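Local coordinates for protein SidF, inhibitor of growth family, member 3 (Legionella pneumophila subsp. pneumophila, PDB 4FYF) that probably acts as a phosphatidylinositol phosphate phosphatase, removing phosphate from membrane phosphoinositides, at residues Gly271-Tyr276 with Ile296-Val301; Arg381-Ala386 with Gly500-Ala505. The protein carries 1 engineered substitution. One frame throughout, in Å; residues are numbered along the deposited sequence.

Contact 1: residues Gly271-Tyr276 with Ile296-Val301; sequences GARMPY and INQEEV
Arg273 and Gln298 meet with their flat ends almost in one plane, the guanidinium and amide only 25° apart. NH1 of Arg273 gives its hydrogen to OE1 of Gln298 over 3.0 Å, arriving in the carbonyl plane on a lone pair and leaving the guanidinium at its edge. The bend of the Gln298 chain at chi2 (48°) turns the amide off the helix toward the arginine. CG2 of Val301 lies over one face of the guanidinium, 4.1 Å from NH1 of Arg273.

The loop is also held through its backbone. Asn297 ND2 donates a nearly straight bond of 2.8 Å to Arg273 O, with the acceptor in the asparagine amide plane but the donor well above the carbonyl plane. OD1 of Asn297 is bonded in turn to the backbone N of Gly242, which should fix the amide's rotation.

Arg273 NH1 has a stronger partner beyond the two segments, a salt bridge to Glu356 OE1, while Gln298 NE2 bonds the other oxygen of that carboxylate. The buried Arg273 charge is probably offset by Glu356, with neutral Gln298 bonded to both, and this chemistry ties the loop after strand 260-268 to helix 284-311 and to strand 352-360.

Contact 2: residues Arg381-Ala386 with Gly500-Ala505; sequences RQMMDA and GAYREA
Apolar contacts gather at the ring of Tyr502, which projects from its helix toward 381-386. Its chi1 of 177° sets CG anti to the backbone N and carries the ring across to the other helix. The methyl CE of Met383, brought round by bends at chi2 and chi3, lies at the ring edge and in its plane, 3.6 Å from CE2 of Tyr502. Ala386 comes to the same edge more loosely, its CB 4.3 Å from CD2 of Tyr502.

Arg503 supplies a second kind of contact through its aliphatic part. Its CG lies 4.0 Å from CB of Ala386, and its CD approaches the Ala386 carbonyl oxygen at 3.4 Å, so the methylenes run beside the neighbouring backbone.

At the phenol, the end of the Gln382 side chain lies beside the Tyr502 hydroxyl, its amide plane within 10° of the ring plane. A salt bridge from Arg381 NH1 to Asp385 OD2 stays within 381-386 and does not bridge the helices.

This is plain packing of two steeply crossing helices, one of them (482-513) in a predicted coiled coil, joined mainly by Tyr502 and Arg503. The axes stay 10.7 Å apart and cross at -117°, a spacing bridged by side chains. Helix 284-311 adds Leu295 against both Met383 and Arg503, helix 522-584 packs Ile539 on Tyr502, and Met384 reaches strands 352-360 and 403-416.

How the contacts relate
Both segments of contact 1 precede those of contact 2 in the sequence, yet their centres lie 13 Å apart and they touch. Helix 373-387, one side of contact 2, also meets contact 1: Met384 packs its CG 3.5 Å from OE1 of Gln298, while the backbone oxygen of Met383 lies near CG of the same glutamine. Helix 284-311, which carries one side of contact 1, also packs against both helices of contact 2. Strand 352-360 of the four-stranded sheet meets both contacts through Glu356 and Tyr358. Together the contacts join the edge of the six-stranded sheet, through a loop and two helices, to helix 482-513, in a predicted coiled coil, within one phosphatase family region.

Contact 1: residues Gly271-Tyr276 with Ile296-Val301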
ATOM      1  N   GLY A 271      -6.456  -0.573  -0.882  1.00 46.21           N
ATOM      2  CA  GLY A 271      -7.320   0.487  -1.468  1.00 54.21           C
ATOM      3  C   GLY A 271      -8.326   1.037  -0.455  1.00 52.40           C
ATOM      4  O   GLY A 271      -8.186   0.772   0.750  1.00 53.89           O
ATOM      5  N   ALA A 272      -9.327   1.790  -0.906  1.00 52.26           N
ATOM      6  CA  ALA A 272     -10.507   2.058  -0.030  1.00 59.75           C
ATOM      7  C   ALA A 272     -10.923   0.792   0.709  1.00 51.67           C
ATOM      8  O   ALA A 272     -11.080  -0.280   0.141  1.00 61.95           O
ATOM      9  CB  ALA A 272     -11.697   2.653  -0.791  1.00 58.74           C
ATOM     10  N   ARG A 273     -11.100   0.932   1.997  1.00 53.39           N
ATOM     11  CA  ARG A 273     -11.219  -0.203   2.892  1.00 53.27           C
ATOM     12  C   ARG A 273     -12.702  -0.589   2.989  1.00 52.17           C
ATOM     13  O   ARG A 273     -13.086  -1.431   3.801  1.00 50.45           O
ATOM     14  CB  ARG A 273     -10.671   0.259   4.247  1.00 52.80           C
ATOM     15  CG  ARG A 273      -9.938  -0.736   5.108  1.00 52.32           C
ATOM     16  CD  ARG A 273      -9.101  -0.006   6.140  1.00 50.91           C
ATOM     17  NE  ARG A 273      -7.887   0.563   5.537  1.00 43.22           N
ATOM     18  CZ  ARG A 273      -6.734   0.719   6.179  1.00 41.86           C
ATOM     19  NH1 ARG A 273      -6.586   0.326   7.468  1.00 40.70           N
ATOM     20  NH2 ARG A 273      -5.713   1.249   5.532  1.00 38.75           N
ATOM     21  N   MET A 274     -13.524   0.059   2.166  1.00 54.12           N
ATOM     22  CA  MET A 274     -14.932  -0.232   2.062  1.00 58.36           C
ATOM     23  C   MET A 274     -15.264  -0.406   0.601  1.00 58.94           C
ATOM     24  O   MET A 274     -14.475  -0.051  -0.275  1.00 56.00           O
ATOM     25  CB  MET A 274     -15.762   0.889   2.655  1.00 65.27           C
ATOM     26  CG  MET A 274     -15.764   2.133   1.790  1.00 70.06           C
ATOM     27  SD  MET A 274     -15.284   3.511   2.774  1.00 82.37           S
ATOM     28  CE  MET A 274     -13.566   3.170   3.022  1.00 79.18           C
ATOM     29  N   PRO A 275     -16.422  -1.004   0.343  1.00 63.28           N
ATOM     30  CA  PRO A 275     -16.956  -1.171  -1.012  1.00 69.28           C
ATOM     31  C   PRO A 275     -17.579   0.130  -1.520  1.00 78.24           C
ATOM     32  O   PRO A 275     -18.792   0.324  -1.415  1.00 83.27           O
ATOM     33  CB  PRO A 275     -18.017  -2.265  -0.837  1.00 71.76           C
ATOM     34  CG  PRO A 275     -18.336  -2.296   0.632  1.00 59.85           C
ATOM     35  CD  PRO A 275     -17.153  -1.779   1.367  1.00 53.09           C
ATOM     36  N   TYR A 276     -16.746   1.000  -2.089  1.00 90.59           N
ATOM     37  CA  TYR A 276     -17.152   2.369  -2.454  1.00 93.53           C
ATOM     38  C   TYR A 276     -18.335   2.474  -3.426  1.00 91.27           C
ATOM     39  O   TYR A 276     -19.147   3.405  -3.324  1.00 82.90           O
ATOM     40  CB  TYR A 276     -15.955   3.201  -2.962  1.00100.55           C
ATOM     41  CG  TYR A 276     -15.058   2.507  -3.978  1.00110.39           C
ATOM     42  CD1 TYR A 276     -15.445   2.357  -5.322  1.00112.64           C
ATOM     43  CD2 TYR A 276     -13.807   2.013  -3.598  1.00110.06           C
ATOM     44  CE1 TYR A 276     -14.615   1.723  -6.244  1.00110.78           C
ATOM     45  CE2 TYR A 276     -12.968   1.385  -4.512  1.00110.26           C
ATOM     46  CZ  TYR A 276     -13.373   1.241  -5.826  1.00111.96           C
ATOM     47  OH  TYR A 276     -12.527   0.617  -6.707  1.00109.87           O
ATOM     48  N   ILE A 296     -15.183  -4.717   9.667  1.00 49.57           N
ATOM     49  CA  ILE A 296     -14.855  -6.129   9.350  1.00 50.27           C
ATOM     50  C   ILE A 296     -13.510  -6.230   8.595  1.00 47.67           C
ATOM     51  O   ILE A 296     -12.633  -7.065   8.920  1.00 50.92           O
ATOM     52  CB  ILE A 296     -16.030  -6.824   8.608  1.00 51.51           C
ATOM     53  CG1 ILE A 296     -17.240  -6.967   9.544  1.00 54.16           C
ATOM     54  CG2 ILE A 296     -15.660  -8.200   8.063  1.00 50.99           C
ATOM     55  CD1 ILE A 296     -18.580  -7.201   8.841  1.00 51.09           C
ATOM     56  N   ASN A 297     -13.346  -5.338   7.631  1.00 45.59           N
ATOM     57  CA  ASN A 297     -12.115  -5.207   6.885  1.00 42.40           C
ATOM     58  C   ASN A 297     -10.880  -4.790   7.699  1.00 41.82           C
ATOM     59  O   ASN A 297      -9.773  -5.276   7.444  1.00 38.47           O
ATOM     60  CB  ASN A 297     -12.362  -4.270   5.714  1.00 44.39           C
ATOM     61  CG  ASN A 297     -13.091  -4.972   4.569  1.00 46.25           C
ATOM     62  OD1 ASN A 297     -13.279  -6.208   4.597  1.00 44.77           O
ATOM     63  ND2 ASN A 297     -13.492  -4.197   3.546  1.00 45.07           N
ATOM     64  N   GLN A 298     -11.079  -3.884   8.660  1.00 40.89           N
ATOM     65  CA  GLN A 298     -10.056  -3.469   9.622  1.00 39.02           C
ATOM     66  C   GLN A 298      -9.522  -4.651  10.434  1.00 41.78           C
ATOM     67  O   GLN A 298      -8.321  -4.740  10.644  1.00 39.75           O
ATOM     68  CB  GLN A 298     -10.597  -2.391  10.581  1.00 38.68           C
ATOM     69  CG  GLN A 298      -9.527  -1.655  11.357  1.00 38.07           C
ATOM     70  CD  GLN A 298      -8.426  -1.196  10.443  1.00 41.22           C
ATOM     71  OE1 GLN A 298      -8.703  -0.553   9.425  1.00 41.60           O
ATOM     72  NE2 GLN A 298      -7.152  -1.537  10.780  1.00 44.79           N
ATOM     73  N   GLU A 299     -10.379  -5.558  10.900  1.00 44.28           N
ATOM     74  CA  GLU A 299      -9.801  -6.706  11.594  1.00 50.31           C
ATOM     75  C   GLU A 299      -8.978  -7.606  10.672  1.00 47.44           C
ATOM     76  O   GLU A 299      -8.017  -8.217  11.130  1.00 44.13           O
ATOM     77  CB  GLU A 299     -10.771  -7.491  12.511  1.00 54.50           C
ATOM     78  CG  GLU A 299     -12.152  -7.729  11.942  1.00 62.05           C
ATOM     79  CD  GLU A 299     -12.774  -9.048  12.402  1.00 68.56           C
ATOM     80  OE1 GLU A 299     -13.110  -9.822  11.442  1.00 70.80           O
ATOM     81  OE2 GLU A 299     -12.937  -9.275  13.664  1.00 54.94           O
ATOM     82  N   GLU A 300      -9.299  -7.615   9.375  1.00 46.39           N
ATOM     83  CA  GLU A 300      -8.476  -8.358   8.417  1.00 44.30           C
ATOM     84  C   GLU A 300      -7.099  -7.746   8.306  1.00 44.17           C
ATOM     85  O   GLU A 300      -6.137  -8.469   8.336  1.00 48.46           O
ATOM     86  CB  GLU A 300      -9.098  -8.484   7.022  1.00 40.27           C
ATOM     87  CG  GLU A 300      -8.359  -9.504   6.178  1.00 40.58           C
ATOM     88  CD  GLU A 300      -8.643  -9.474   4.669  1.00 45.71           C
ATOM     89  OE1 GLU A 300      -8.073 -10.357   3.965  1.00 52.52           O
ATOM     90  OE2 GLU A 300      -9.371  -8.588   4.152  1.00 38.90           O
ATOM     91  N   VAL A 301      -7.022  -6.416   8.197  1.00 43.50           N
ATOM     92  CA  VAL A 301      -5.744  -5.664   8.250  1.00 41.71           C
ATOM     93  C   VAL A 301      -4.906  -6.021   9.523  1.00 41.91           C
ATOM     94  O   VAL A 301      -3.669  -6.181   9.440  1.00 39.23           O
ATOM     95  CB  VAL A 301      -6.000  -4.119   8.176  1.00 39.79           C
ATOM     96  CG1 VAL A 301      -4.788  -3.290   8.591  1.00 37.08           C
ATOM     97  CG2 VAL A 301      -6.497  -3.722   6.809  1.00 37.43           C
TER

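Contact 2: residues Arg381-Ala386 with Gly500-Ala505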
ATOM      1  N   ARG A 381     -10.764   6.211   9.402  1.00 41.80           N
ATOM      2  CA  ARG A 381     -10.269   6.800  10.656  1.00 43.61           C
ATOM      3  C   ARG A 381     -11.132   6.367  11.882  1.00 44.82           C
ATOM      4  O   ARG A 381     -10.618   6.008  12.934  1.00 45.20           O
ATOM      5  CB  ARG A 381     -10.215   8.309  10.504  1.00 44.27           C
ATOM      6  CG  ARG A 381      -9.327   9.070  11.457  1.00 46.49           C
ATOM      7  CD  ARG A 381      -9.849   9.044  12.881  1.00 49.24           C
ATOM      8  NE  ARG A 381     -11.266   9.361  12.979  1.00 52.50           N
ATOM      9  CZ  ARG A 381     -12.015   9.176  14.077  1.00 54.78           C
ATOM     10  NH1 ARG A 381     -11.479   8.650  15.179  1.00 56.62           N
ATOM     11  NH2 ARG A 381     -13.304   9.501  14.081  1.00 48.74           N
ATOM     12  N   GLN A 382     -12.443   6.361  11.720  1.00 46.97           N
ATOM     13  CA  GLN A 382     -13.368   5.825  12.727  1.00 51.92           C
ATOM     14  C   GLN A 382     -12.969   4.397  13.229  1.00 51.70           C
ATOM     15  O   GLN A 382     -12.708   4.191  14.432  1.00 50.24           O
ATOM     16  CB  GLN A 382     -14.760   5.764  12.113  1.00 54.80           C
ATOM     17  CG  GLN A 382     -15.875   5.926  13.102  1.00 63.24           C
ATOM     18  CD  GLN A 382     -17.214   6.224  12.454  1.00 71.70           C
ATOM     19  OE1 GLN A 382     -18.241   5.929  13.059  1.00 77.51           O
ATOM     20  NE2 GLN A 382     -17.220   6.836  11.239  1.00 66.35           N
ATOM     21  N   MET A 383     -12.951   3.455  12.279  1.00 47.49           N
ATOM     22  CA  MET A 383     -12.730   2.045  12.512  1.00 50.03           C
ATOM     23  C   MET A 383     -11.311   1.710  12.962  1.00 47.34           C
ATOM     24  O   MET A 383     -11.146   0.853  13.781  1.00 48.16           O
ATOM     25  CB  MET A 383     -13.124   1.192  11.287  1.00 50.11           C
ATOM     26  CG  MET A 383     -14.545   1.356  10.778  1.00 55.65           C
ATOM     27  SD  MET A 383     -15.954   1.329  11.941  1.00 72.48           S
ATOM     28  CE  MET A 383     -15.512   2.453  13.203  1.00 61.63           C
ATOM     29  N   MET A 384     -10.287   2.363  12.421  1.00 47.23           N
ATOM     30  CA  MET A 384      -8.964   2.218  13.008  1.00 46.93           C
ATOM     31  C   MET A 384      -9.008   2.626  14.495  1.00 47.33           C
ATOM     32  O   MET A 384      -8.417   1.950  15.343  1.00 45.45           O
ATOM     33  CB  MET A 384      -7.901   3.015  12.236  1.00 46.43           C
ATOM     34  CG  MET A 384      -7.513   2.423  10.872  1.00 45.34           C
ATOM     35  SD  MET A 384      -6.499   3.517   9.869  0.78 54.44           S
ATOM     36  CE  MET A 384      -5.084   3.666  10.887  1.00 37.32           C
ATOM     37  N   ASP A 385      -9.686   3.727  14.810  1.00 46.07           N
ATOM     38  CA  ASP A 385      -9.739   4.176  16.199  1.00 50.67           C
ATOM     39  C   ASP A 385     -10.641   3.334  17.084  1.00 50.47           C
ATOM     40  O   ASP A 385     -10.447   3.302  18.284  1.00 50.91           O
ATOM     41  CB  ASP A 385     -10.079   5.677  16.339  1.00 54.66           C
ATOM     42  CG  ASP A 385      -8.815   6.571  16.457  1.00 55.34           C
ATOM     43  OD1 ASP A 385      -7.787   6.105  16.982  1.00 58.29           O
ATOM     44  OD2 ASP A 385      -8.834   7.734  15.985  1.00 59.22           O
ATOM     45  N   ALA A 386     -11.595   2.632  16.479  1.00 50.87           N
ATOM     46  CA  ALA A 386     -12.531   1.820  17.202  1.00 52.16           C
ATOM     47  C   ALA A 386     -11.749   0.669  17.745  1.00 55.63           C
ATOM     48  O   ALA A 386     -12.074   0.142  18.812  1.00 58.47           O
ATOM     49  CB  ALA A 386     -13.626   1.322  16.285  1.00 52.33           C
ATOM     50  N   GLY A 500     -15.579  -0.890  22.490  1.00 60.75           N
ATOM     51  CA  GLY A 500     -15.840  -2.328  22.555  1.00 59.72           C
ATOM     52  C   GLY A 500     -17.304  -2.650  22.341  1.00 62.31           C
ATOM     53  O   GLY A 500     -17.653  -3.542  21.548  1.00 60.66           O
ATOM     54  N   ALA A 501     -18.173  -1.914  23.040  1.00 65.22           N
ATOM     55  CA  ALA A 501     -19.615  -2.053  22.841  1.00 68.06           C
ATOM     56  C   ALA A 501     -20.000  -1.672  21.408  1.00 67.98           C
ATOM     57  O   ALA A 501     -20.715  -2.422  20.717  1.00 70.28           O
ATOM     58  CB  ALA A 501     -20.374  -1.209  23.850  1.00 71.45           C
ATOM     59  N   TYR A 502     -19.489  -0.527  20.959  1.00 65.18           N
ATOM     60  CA  TYR A 502     -19.681  -0.083  19.581  1.00 64.31           C
ATOM     61  C   TYR A 502     -19.263  -1.137  18.547  1.00 63.00           C
ATOM     62  O   TYR A 502     -20.022  -1.446  17.619  1.00 60.98           O
ATOM     63  CB  TYR A 502     -18.934   1.239  19.357  1.00 66.55           C
ATOM     64  CG  TYR A 502     -18.984   1.778  17.939  1.00 64.61           C
ATOM     65  CD1 TYR A 502     -20.190   2.168  17.359  1.00 64.14           C
ATOM     66  CD2 TYR A 502     -17.822   1.899  17.189  1.00 62.76           C
ATOM     67  CE1 TYR A 502     -20.237   2.653  16.080  1.00 61.87           C
ATOM     68  CE2 TYR A 502     -17.859   2.372  15.891  1.00 62.98           C
ATOM     69  CZ  TYR A 502     -19.062   2.748  15.361  1.00 65.16           C
ATOM     70  OH  TYR A 502     -19.089   3.203  14.088  1.00 69.80           O
ATOM     71  N   ARG A 503     -18.077  -1.704  18.708  1.00 59.88           N
ATOM     72  CA  ARG A 503     -17.620  -2.664  17.722  1.00 60.32           C
ATOM     73  C   ARG A 503     -18.522  -3.884  17.663  1.00 62.02           C
ATOM     74  O   ARG A 503     -18.960  -4.275  16.583  1.00 58.93           O
ATOM     75  CB  ARG A 503     -16.185  -3.112  17.991  1.00 60.22           C
ATOM     76  CG  ARG A 503     -15.107  -2.106  17.664  1.00 54.76           C
ATOM     77  CD  ARG A 503     -13.743  -2.704  17.944  1.00 55.76           C
ATOM     78  NE  ARG A 503     -13.589  -3.099  19.346  1.00 56.17           N
ATOM     79  CZ  ARG A 503     -13.599  -4.354  19.755  1.00 58.91           C
ATOM     80  NH1 ARG A 503     -13.727  -5.366  18.873  1.00 56.82           N
ATOM     81  NH2 ARG A 503     -13.460  -4.603  21.049  1.00 63.66           N
ATOM     82  N   GLU A 504     -18.808  -4.489  18.818  1.00 67.14           N
ATOM     83  CA  GLU A 504     -19.619  -5.727  18.828  1.00 69.35           C
ATOM     84  C   GLU A 504     -21.039  -5.479  18.331  1.00 67.97           C
ATOM     85  O   GLU A 504     -21.577  -6.272  17.551  1.00 70.19           O
ATOM     86  CB  GLU A 504     -19.574  -6.497  20.172  1.00 74.52           C
ATOM     87  CG  GLU A 504     -19.370  -8.011  19.988  1.00 77.36           C
ATOM     88  CD  GLU A 504     -18.047  -8.391  19.284  1.00 80.44           C
ATOM     89  OE1 GLU A 504     -18.094  -9.195  18.315  1.00 82.62           O
ATOM     90  OE2 GLU A 504     -16.948  -7.903  19.679  1.00 75.08           O
ATOM     91  N   ALA A 505     -21.619  -4.347  18.717  1.00 66.42           N
ATOM     92  CA  ALA A 505     -22.953  -3.983  18.248  1.00 67.92           C
ATOM     93  C   ALA A 505     -23.046  -3.787  16.719  1.00 67.66           C
ATOM     94  O   ALA A 505     -24.016  -4.189  16.074  1.00 69.68           O
ATOM     95  CB  ALA A 505     -23.424  -2.747  18.992  1.00 72.28           C
TER